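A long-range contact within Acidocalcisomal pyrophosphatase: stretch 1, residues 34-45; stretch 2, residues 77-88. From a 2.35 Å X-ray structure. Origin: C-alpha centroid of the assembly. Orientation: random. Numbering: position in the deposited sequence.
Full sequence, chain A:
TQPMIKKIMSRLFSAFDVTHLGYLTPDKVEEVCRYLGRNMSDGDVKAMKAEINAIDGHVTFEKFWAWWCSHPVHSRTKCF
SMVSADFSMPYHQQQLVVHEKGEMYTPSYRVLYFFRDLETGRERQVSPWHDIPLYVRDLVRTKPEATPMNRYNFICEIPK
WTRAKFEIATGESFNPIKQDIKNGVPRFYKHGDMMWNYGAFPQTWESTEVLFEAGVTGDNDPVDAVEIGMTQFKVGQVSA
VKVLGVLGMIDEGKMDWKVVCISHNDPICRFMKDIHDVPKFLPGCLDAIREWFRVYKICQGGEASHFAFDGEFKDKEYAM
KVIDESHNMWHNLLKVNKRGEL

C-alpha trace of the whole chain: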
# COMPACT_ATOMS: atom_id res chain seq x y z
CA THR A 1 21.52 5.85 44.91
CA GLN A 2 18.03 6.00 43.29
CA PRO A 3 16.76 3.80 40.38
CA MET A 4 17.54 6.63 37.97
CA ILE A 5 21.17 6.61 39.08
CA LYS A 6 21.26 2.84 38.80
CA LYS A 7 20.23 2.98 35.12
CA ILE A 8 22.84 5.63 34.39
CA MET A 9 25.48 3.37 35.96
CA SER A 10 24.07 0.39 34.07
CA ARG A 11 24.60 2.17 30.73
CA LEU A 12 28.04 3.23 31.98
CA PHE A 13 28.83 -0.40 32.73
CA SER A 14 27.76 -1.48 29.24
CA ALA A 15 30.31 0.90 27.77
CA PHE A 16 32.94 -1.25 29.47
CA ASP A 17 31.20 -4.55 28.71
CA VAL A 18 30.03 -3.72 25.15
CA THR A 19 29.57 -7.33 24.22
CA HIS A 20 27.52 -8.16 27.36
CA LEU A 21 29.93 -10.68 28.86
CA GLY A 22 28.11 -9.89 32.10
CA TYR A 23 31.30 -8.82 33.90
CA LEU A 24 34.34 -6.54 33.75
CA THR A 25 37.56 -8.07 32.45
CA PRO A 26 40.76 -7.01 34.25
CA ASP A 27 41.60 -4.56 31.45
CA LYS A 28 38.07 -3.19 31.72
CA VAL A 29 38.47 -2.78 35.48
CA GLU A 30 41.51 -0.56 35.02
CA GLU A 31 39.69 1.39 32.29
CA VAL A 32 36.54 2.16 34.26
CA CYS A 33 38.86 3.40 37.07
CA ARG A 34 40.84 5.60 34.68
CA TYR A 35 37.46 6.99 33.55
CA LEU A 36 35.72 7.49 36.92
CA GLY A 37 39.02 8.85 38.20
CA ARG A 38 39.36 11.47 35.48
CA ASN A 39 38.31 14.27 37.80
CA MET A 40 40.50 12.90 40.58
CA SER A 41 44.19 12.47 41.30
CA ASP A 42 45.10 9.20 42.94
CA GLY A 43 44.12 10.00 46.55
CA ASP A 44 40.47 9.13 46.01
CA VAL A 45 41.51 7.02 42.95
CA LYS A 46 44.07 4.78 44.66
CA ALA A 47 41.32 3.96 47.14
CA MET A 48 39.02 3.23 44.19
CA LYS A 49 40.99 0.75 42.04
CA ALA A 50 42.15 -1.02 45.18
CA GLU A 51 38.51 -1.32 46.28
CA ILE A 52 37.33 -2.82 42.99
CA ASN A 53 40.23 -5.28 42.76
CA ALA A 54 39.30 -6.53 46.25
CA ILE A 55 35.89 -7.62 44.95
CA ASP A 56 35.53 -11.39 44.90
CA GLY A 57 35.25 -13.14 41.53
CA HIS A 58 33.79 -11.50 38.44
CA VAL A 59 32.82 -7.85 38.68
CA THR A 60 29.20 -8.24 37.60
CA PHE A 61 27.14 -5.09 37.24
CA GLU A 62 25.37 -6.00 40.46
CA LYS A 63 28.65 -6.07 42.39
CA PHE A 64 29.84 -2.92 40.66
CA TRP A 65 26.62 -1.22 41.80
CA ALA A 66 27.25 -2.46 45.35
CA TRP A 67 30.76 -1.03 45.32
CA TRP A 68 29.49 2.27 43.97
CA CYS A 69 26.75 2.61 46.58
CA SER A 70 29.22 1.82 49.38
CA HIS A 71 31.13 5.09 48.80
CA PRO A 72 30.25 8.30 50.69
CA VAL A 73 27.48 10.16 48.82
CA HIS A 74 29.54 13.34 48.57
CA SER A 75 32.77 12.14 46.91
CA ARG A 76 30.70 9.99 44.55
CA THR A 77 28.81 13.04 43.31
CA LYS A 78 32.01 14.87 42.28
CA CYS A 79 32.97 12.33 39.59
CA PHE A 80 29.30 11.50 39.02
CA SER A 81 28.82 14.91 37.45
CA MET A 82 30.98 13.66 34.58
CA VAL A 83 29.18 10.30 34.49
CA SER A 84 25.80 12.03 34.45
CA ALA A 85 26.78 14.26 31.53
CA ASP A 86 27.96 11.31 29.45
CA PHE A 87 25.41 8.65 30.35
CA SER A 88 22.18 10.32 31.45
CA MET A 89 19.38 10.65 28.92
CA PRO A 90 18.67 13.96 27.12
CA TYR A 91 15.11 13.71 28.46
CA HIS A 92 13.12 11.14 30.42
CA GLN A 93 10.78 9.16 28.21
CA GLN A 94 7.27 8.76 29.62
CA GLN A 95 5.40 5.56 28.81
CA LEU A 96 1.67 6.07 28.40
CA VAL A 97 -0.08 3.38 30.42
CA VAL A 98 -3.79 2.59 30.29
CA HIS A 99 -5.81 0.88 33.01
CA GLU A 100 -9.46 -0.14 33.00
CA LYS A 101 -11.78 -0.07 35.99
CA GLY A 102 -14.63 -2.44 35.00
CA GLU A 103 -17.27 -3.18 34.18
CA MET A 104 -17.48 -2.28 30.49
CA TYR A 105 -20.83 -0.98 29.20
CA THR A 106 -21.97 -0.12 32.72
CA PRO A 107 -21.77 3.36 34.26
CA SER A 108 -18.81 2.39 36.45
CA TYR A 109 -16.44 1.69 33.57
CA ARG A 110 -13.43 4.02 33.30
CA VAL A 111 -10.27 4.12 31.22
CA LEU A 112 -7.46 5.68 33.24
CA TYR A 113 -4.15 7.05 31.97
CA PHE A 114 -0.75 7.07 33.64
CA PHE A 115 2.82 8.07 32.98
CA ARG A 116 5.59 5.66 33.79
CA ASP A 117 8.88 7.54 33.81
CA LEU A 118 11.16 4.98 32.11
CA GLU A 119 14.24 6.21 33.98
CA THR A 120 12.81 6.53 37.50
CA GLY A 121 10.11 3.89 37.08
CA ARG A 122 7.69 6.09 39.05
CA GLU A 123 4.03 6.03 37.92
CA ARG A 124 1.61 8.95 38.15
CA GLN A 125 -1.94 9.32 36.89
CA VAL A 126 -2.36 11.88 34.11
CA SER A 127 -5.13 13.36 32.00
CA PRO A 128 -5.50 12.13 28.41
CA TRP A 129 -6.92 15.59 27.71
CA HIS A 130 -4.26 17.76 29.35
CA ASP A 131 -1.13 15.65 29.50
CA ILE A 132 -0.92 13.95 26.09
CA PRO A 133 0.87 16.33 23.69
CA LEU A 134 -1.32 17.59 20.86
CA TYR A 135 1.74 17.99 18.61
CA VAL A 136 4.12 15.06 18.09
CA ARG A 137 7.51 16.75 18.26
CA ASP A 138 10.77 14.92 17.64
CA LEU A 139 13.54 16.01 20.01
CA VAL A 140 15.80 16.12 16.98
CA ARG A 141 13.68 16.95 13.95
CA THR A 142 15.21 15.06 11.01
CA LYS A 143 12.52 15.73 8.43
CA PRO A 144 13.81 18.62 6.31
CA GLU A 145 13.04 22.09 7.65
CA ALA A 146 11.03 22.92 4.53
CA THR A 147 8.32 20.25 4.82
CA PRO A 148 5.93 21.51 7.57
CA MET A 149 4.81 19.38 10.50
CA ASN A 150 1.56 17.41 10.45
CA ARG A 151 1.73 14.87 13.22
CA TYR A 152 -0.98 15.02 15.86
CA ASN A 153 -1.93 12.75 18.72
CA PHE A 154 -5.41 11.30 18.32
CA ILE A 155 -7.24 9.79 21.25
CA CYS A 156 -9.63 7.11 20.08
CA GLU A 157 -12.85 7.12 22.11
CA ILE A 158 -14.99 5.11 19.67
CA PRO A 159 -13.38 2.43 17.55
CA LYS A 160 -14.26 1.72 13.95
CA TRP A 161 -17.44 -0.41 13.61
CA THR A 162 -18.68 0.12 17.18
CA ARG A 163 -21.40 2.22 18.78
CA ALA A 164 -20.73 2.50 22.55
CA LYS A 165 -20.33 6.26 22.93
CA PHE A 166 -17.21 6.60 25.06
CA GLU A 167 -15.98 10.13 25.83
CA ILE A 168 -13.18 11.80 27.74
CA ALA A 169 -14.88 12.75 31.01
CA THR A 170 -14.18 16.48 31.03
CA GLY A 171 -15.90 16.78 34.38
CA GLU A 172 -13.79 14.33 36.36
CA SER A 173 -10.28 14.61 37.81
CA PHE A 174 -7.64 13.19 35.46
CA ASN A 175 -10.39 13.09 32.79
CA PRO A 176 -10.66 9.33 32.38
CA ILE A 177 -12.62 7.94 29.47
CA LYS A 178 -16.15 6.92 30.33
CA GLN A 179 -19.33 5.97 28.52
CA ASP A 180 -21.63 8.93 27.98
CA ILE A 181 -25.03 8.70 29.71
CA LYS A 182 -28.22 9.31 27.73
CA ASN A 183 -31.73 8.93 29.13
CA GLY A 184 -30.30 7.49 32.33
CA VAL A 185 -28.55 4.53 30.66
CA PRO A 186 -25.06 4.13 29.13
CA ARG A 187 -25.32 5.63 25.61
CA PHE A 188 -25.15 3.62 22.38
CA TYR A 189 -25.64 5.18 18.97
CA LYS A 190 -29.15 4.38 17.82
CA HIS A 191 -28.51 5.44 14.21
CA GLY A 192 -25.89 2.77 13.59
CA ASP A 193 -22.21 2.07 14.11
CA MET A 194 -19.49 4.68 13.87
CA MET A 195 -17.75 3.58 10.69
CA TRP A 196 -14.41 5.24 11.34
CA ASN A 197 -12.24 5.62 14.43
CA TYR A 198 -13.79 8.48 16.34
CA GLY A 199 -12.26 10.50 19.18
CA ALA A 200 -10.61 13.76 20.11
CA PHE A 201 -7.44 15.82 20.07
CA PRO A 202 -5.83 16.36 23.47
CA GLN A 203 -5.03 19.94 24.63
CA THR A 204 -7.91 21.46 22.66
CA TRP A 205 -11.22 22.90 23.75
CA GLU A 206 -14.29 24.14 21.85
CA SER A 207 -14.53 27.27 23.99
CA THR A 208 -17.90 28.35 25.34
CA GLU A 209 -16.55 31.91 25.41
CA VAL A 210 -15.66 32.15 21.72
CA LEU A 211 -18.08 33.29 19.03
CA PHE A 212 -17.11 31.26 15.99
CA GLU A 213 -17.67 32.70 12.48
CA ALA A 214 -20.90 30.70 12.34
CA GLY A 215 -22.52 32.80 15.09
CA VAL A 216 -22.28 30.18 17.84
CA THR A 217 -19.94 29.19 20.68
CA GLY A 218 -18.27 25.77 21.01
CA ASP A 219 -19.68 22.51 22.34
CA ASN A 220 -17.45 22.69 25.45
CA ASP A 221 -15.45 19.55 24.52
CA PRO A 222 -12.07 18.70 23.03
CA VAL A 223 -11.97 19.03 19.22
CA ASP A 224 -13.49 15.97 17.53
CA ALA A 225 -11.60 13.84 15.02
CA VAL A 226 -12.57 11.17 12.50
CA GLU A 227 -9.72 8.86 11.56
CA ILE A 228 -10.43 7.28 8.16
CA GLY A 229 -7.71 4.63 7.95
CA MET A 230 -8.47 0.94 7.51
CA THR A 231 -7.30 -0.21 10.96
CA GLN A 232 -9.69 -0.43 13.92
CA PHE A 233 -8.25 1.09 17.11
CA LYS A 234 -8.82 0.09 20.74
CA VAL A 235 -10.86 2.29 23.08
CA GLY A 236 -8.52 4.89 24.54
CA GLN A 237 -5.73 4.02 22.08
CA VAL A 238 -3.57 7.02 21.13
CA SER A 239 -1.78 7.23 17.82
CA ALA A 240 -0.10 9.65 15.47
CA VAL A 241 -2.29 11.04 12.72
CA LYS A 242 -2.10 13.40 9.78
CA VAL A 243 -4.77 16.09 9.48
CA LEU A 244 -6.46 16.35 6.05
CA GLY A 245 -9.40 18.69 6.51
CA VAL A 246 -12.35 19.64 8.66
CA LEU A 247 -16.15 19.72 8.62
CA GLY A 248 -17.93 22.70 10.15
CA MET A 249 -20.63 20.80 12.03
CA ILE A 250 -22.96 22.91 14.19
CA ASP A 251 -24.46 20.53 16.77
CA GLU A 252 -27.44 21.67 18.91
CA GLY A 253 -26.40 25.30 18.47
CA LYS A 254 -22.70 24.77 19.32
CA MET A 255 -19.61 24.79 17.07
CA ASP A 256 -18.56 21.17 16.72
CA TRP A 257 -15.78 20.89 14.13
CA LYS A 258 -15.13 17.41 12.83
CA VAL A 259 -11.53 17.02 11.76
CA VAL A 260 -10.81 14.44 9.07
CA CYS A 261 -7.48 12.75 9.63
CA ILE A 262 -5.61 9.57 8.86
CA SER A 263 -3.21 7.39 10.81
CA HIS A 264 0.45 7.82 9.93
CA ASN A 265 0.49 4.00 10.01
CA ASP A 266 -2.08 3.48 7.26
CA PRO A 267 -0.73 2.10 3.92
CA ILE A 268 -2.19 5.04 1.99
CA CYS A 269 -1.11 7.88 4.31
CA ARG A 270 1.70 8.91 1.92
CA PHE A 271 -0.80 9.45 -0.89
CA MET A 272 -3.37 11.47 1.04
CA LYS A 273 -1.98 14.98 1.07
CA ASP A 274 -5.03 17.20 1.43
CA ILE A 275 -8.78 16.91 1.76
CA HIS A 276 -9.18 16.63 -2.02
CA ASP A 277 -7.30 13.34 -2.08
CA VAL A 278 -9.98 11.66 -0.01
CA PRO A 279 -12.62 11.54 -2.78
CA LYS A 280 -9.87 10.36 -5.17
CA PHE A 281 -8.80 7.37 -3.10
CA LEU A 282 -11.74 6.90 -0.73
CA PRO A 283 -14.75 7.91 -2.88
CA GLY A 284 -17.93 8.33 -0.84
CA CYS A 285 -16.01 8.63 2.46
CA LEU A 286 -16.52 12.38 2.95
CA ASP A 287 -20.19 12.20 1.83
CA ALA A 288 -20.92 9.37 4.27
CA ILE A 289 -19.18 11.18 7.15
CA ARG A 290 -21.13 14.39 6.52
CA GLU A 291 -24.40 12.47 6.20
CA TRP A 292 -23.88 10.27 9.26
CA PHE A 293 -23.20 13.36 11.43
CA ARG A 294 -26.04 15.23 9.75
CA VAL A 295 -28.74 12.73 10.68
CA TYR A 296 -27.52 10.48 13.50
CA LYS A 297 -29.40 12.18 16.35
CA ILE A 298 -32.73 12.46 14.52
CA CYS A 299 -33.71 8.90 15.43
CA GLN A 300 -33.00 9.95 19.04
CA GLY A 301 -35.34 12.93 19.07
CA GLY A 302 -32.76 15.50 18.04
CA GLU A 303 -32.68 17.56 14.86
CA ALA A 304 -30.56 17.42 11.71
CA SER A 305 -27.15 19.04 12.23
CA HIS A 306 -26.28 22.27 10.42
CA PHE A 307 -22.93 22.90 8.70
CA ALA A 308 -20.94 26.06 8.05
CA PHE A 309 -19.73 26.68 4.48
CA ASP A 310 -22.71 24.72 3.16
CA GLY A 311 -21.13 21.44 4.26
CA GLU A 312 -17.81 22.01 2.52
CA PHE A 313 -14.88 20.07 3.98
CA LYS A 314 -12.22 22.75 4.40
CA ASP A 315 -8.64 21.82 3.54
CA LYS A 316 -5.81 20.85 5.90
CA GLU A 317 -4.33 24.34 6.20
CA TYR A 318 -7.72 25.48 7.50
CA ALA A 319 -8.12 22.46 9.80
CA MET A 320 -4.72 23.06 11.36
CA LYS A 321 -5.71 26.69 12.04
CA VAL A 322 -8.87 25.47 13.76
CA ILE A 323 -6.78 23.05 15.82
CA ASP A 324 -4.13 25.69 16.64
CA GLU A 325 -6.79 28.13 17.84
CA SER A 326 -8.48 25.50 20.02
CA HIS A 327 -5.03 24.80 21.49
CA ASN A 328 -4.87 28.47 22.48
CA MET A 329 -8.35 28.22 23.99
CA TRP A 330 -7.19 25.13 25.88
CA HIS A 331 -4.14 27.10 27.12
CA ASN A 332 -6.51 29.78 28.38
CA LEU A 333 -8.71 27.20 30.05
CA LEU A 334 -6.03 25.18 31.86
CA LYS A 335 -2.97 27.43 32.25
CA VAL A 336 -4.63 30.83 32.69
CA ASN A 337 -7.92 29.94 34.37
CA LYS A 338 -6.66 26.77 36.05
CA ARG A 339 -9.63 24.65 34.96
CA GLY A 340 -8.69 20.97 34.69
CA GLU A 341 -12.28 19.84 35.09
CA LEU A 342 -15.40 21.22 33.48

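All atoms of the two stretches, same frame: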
# COMPACT_ATOMS: atom_id res chain seq x y z
N ARG A 34 40.25 4.46 35.38
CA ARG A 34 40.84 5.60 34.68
C ARG A 34 39.75 6.60 34.25
O ARG A 34 40.00 7.80 34.18
CB ARG A 34 41.62 5.12 33.46
CG ARG A 34 42.39 6.22 32.74
N TYR A 35 38.54 6.11 33.97
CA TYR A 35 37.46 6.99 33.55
C TYR A 35 36.79 7.69 34.74
O TYR A 35 36.65 8.92 34.74
CB TYR A 35 36.41 6.21 32.74
CG TYR A 35 35.13 6.98 32.49
CD1 TYR A 35 35.11 8.06 31.62
CD2 TYR A 35 33.95 6.61 33.11
CE1 TYR A 35 33.94 8.77 31.39
CE2 TYR A 35 32.78 7.30 32.87
CZ TYR A 35 32.78 8.38 32.01
OH TYR A 35 31.61 9.07 31.79
N LEU A 36 36.37 6.92 35.74
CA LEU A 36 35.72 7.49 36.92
C LEU A 36 36.66 8.45 37.64
O LEU A 36 36.23 9.45 38.21
CB LEU A 36 35.29 6.37 37.87
CG LEU A 36 34.08 5.57 37.37
CD1 LEU A 36 33.81 4.41 38.29
CD2 LEU A 36 32.85 6.46 37.27
N GLY A 37 37.94 8.14 37.56
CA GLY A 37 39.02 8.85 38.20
C GLY A 37 39.51 10.08 37.46
O GLY A 37 40.41 10.79 37.93
N ARG A 38 38.92 10.36 36.31
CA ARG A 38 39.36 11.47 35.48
C ARG A 38 39.29 12.83 36.17
O ARG A 38 40.09 13.72 35.88
CB ARG A 38 38.52 11.49 34.19
CG ARG A 38 39.06 12.39 33.09
CD ARG A 38 38.21 12.30 31.81
NE ARG A 38 38.31 10.99 31.17
CZ ARG A 38 39.12 10.70 30.15
NH1 ARG A 38 39.91 11.64 29.64
NH2 ARG A 38 39.14 9.47 29.64
N ASN A 39 38.38 13.00 37.11
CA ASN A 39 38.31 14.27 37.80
C ASN A 39 38.87 14.11 39.20
O ASN A 39 38.44 14.78 40.13
CB ASN A 39 36.88 14.77 37.84
CG ASN A 39 36.38 15.16 36.47
OD1 ASN A 39 35.43 14.57 35.94
ND2 ASN A 39 37.05 16.14 35.86
N MET A 40 39.83 13.19 39.32
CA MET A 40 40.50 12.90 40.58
C MET A 40 41.99 12.84 40.32
O MET A 40 42.45 12.99 39.19
CB MET A 40 40.03 11.56 41.16
CG MET A 40 38.52 11.35 41.14
SD MET A 40 38.09 9.76 41.88
CE MET A 40 36.30 9.76 41.71
N SER A 41 42.75 12.63 41.39
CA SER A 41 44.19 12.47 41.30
C SER A 41 44.53 11.00 41.34
O SER A 41 44.58 10.29 40.33
CB SER A 41 44.89 13.16 42.46
OG SER A 41 44.63 12.46 43.66
N ASP A 42 44.76 10.57 42.57
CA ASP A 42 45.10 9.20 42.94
C ASP A 42 44.70 8.98 44.39
O ASP A 42 44.51 7.84 44.80
CB ASP A 42 46.58 8.94 42.70
CG ASP A 42 46.87 8.61 41.24
OD1 ASP A 42 45.98 8.07 40.56
OD2 ASP A 42 47.95 9.01 40.75
N GLY A 43 44.59 10.07 45.17
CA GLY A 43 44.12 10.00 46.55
C GLY A 43 42.76 9.32 46.68
O GLY A 43 42.62 8.34 47.40
N ASP A 44 41.75 9.83 45.99
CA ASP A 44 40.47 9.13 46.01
C ASP A 44 40.48 7.98 44.99
O ASP A 44 39.66 7.06 45.10
CB ASP A 44 39.28 10.08 45.79
CG ASP A 44 39.13 11.09 46.94
OD1 ASP A 44 39.76 10.89 47.99
OD2 ASP A 44 38.34 12.05 46.81
N VAL A 45 41.37 8.06 44.00
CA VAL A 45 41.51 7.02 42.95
C VAL A 45 42.22 5.76 43.41
O VAL A 45 41.79 4.65 43.08
CB VAL A 45 42.24 7.56 41.71
CG1 VAL A 45 42.64 6.41 40.77
CG2 VAL A 45 41.35 8.58 40.97
N THR A 77 29.48 12.01 44.12
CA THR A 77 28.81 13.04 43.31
C THR A 77 29.82 13.92 42.54
O THR A 77 29.45 14.52 41.53
CB THR A 77 27.85 13.91 44.16
OG1 THR A 77 26.83 13.07 44.72
CG2 THR A 77 27.17 14.96 43.28
N LYS A 78 31.06 14.03 43.02
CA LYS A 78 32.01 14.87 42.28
C LYS A 78 32.30 14.25 40.91
O LYS A 78 32.19 14.93 39.88
CB LYS A 78 33.32 15.04 43.02
CG LYS A 78 34.16 13.78 43.17
CD LYS A 78 35.36 14.05 44.06
CE LYS A 78 36.19 12.81 44.29
NZ LYS A 78 37.38 13.10 45.16
N CYS A 79 32.63 12.95 40.87
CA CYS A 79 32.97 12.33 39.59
C CYS A 79 31.67 12.04 38.85
O CYS A 79 31.63 12.05 37.63
CB CYS A 79 33.77 11.03 39.77
SG CYS A 79 32.76 9.51 39.89
N PHE A 80 30.59 11.82 39.60
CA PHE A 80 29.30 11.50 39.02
C PHE A 80 28.77 12.60 38.12
O PHE A 80 27.92 12.37 37.26
CB PHE A 80 28.26 11.22 40.12
CG PHE A 80 26.89 10.90 39.58
CD1 PHE A 80 26.61 9.63 39.08
CD2 PHE A 80 25.91 11.87 39.54
CE1 PHE A 80 25.35 9.34 38.56
CE2 PHE A 80 24.65 11.58 39.02
CZ PHE A 80 24.37 10.31 38.53
N SER A 81 29.25 13.82 38.32
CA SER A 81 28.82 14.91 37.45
C SER A 81 29.28 14.63 36.03
O SER A 81 28.58 14.94 35.07
CB SER A 81 29.34 16.25 37.95
OG SER A 81 28.91 17.28 37.08
N MET A 82 30.48 14.06 35.89
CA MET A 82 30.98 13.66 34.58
C MET A 82 30.15 12.50 34.03
O MET A 82 29.68 12.55 32.90
CB MET A 82 32.45 13.27 34.65
CG MET A 82 32.96 12.61 33.36
SD MET A 82 34.57 11.81 33.52
CE MET A 82 34.33 10.77 34.96
N VAL A 83 29.96 11.48 34.86
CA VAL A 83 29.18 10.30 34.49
C VAL A 83 27.80 10.71 34.00
O VAL A 83 27.33 10.25 32.95
CB VAL A 83 29.01 9.34 35.68
CG1 VAL A 83 28.05 8.22 35.32
CG2 VAL A 83 30.35 8.79 36.12
N SER A 84 27.16 11.60 34.76
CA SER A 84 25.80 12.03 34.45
C SER A 84 25.73 12.74 33.10
O SER A 84 24.79 12.55 32.35
CB SER A 84 25.27 12.95 35.55
OG SER A 84 23.86 13.09 35.45
N ALA A 85 26.74 13.55 32.80
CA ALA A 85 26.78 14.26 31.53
C ALA A 85 26.89 13.30 30.34
O ALA A 85 26.29 13.51 29.28
CB ALA A 85 27.94 15.24 31.52
N ASP A 86 27.68 12.24 30.52
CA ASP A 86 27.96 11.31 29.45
C ASP A 86 26.89 10.22 29.29
O ASP A 86 26.65 9.76 28.18
CB ASP A 86 29.33 10.65 29.68
CG ASP A 86 30.47 11.59 29.40
OD1 ASP A 86 30.27 12.53 28.59
OD2 ASP A 86 31.57 11.39 29.95
N PHE A 87 26.24 9.84 30.38
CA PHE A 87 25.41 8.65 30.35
C PHE A 87 23.97 8.84 30.80
O PHE A 87 23.19 7.89 30.80
CB PHE A 87 26.06 7.55 31.20
CG PHE A 87 27.24 6.91 30.54
CD1 PHE A 87 27.05 5.92 29.58
CD2 PHE A 87 28.54 7.30 30.85
CE1 PHE A 87 28.13 5.33 28.95
CE2 PHE A 87 29.62 6.71 30.23
CZ PHE A 87 29.42 5.72 29.27
N SER A 88 23.59 10.06 31.16
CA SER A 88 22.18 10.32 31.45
C SER A 88 21.45 10.63 30.15
O SER A 88 22.06 11.09 29.19
CB SER A 88 22.01 11.47 32.45
OG SER A 88 22.42 12.69 31.87

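This is a mainly apolar packing contact in which a helical segment and the residues that follow it lie against one side of the helix 77-87, with Tyr35 as a knob that makes the one cross-stretch hydrogen bond, and a salt bridge, Asp44 to Lys78, at the other end. The Tyr35 side chain sits among Met82, Val83, Asp86 and Phe87. Tyr35 OH donates to Asp86 OD2 (3.0 Å), which lies near the ring plane, so the bond leaves the ring face free for packing. Met82 covers one face: its CE lies 4.1 Å from the centroid of the Tyr35 ring and only 12° off the normal, a CH-pi contact, while its SD stands obliquely. The p rotamer at chi3 turns that methyl back, where it also meets the backbone, Met82 CE to Tyr35 O, 3.0 Å. Phe87 presents its ring edge to the same hydroxyl (Tyr35 OH to Phe87 CE2, 3.5 Å). Next along, Leu36 CD2 packs on Val83 CG2 at 3.6 Å and on Cys79 SG at 4.0 Å. Beyond the turn, the extended Met40 side chain brings its CE to 3.4 Å from Cys79 CB. Lys78, extended beyond chi1, pairs with Asp44 in the salt bridge; the modelled 2.2 Å between Lys78 NZ and Asp44 OD2 is too short, so its detailed geometry is uncertain.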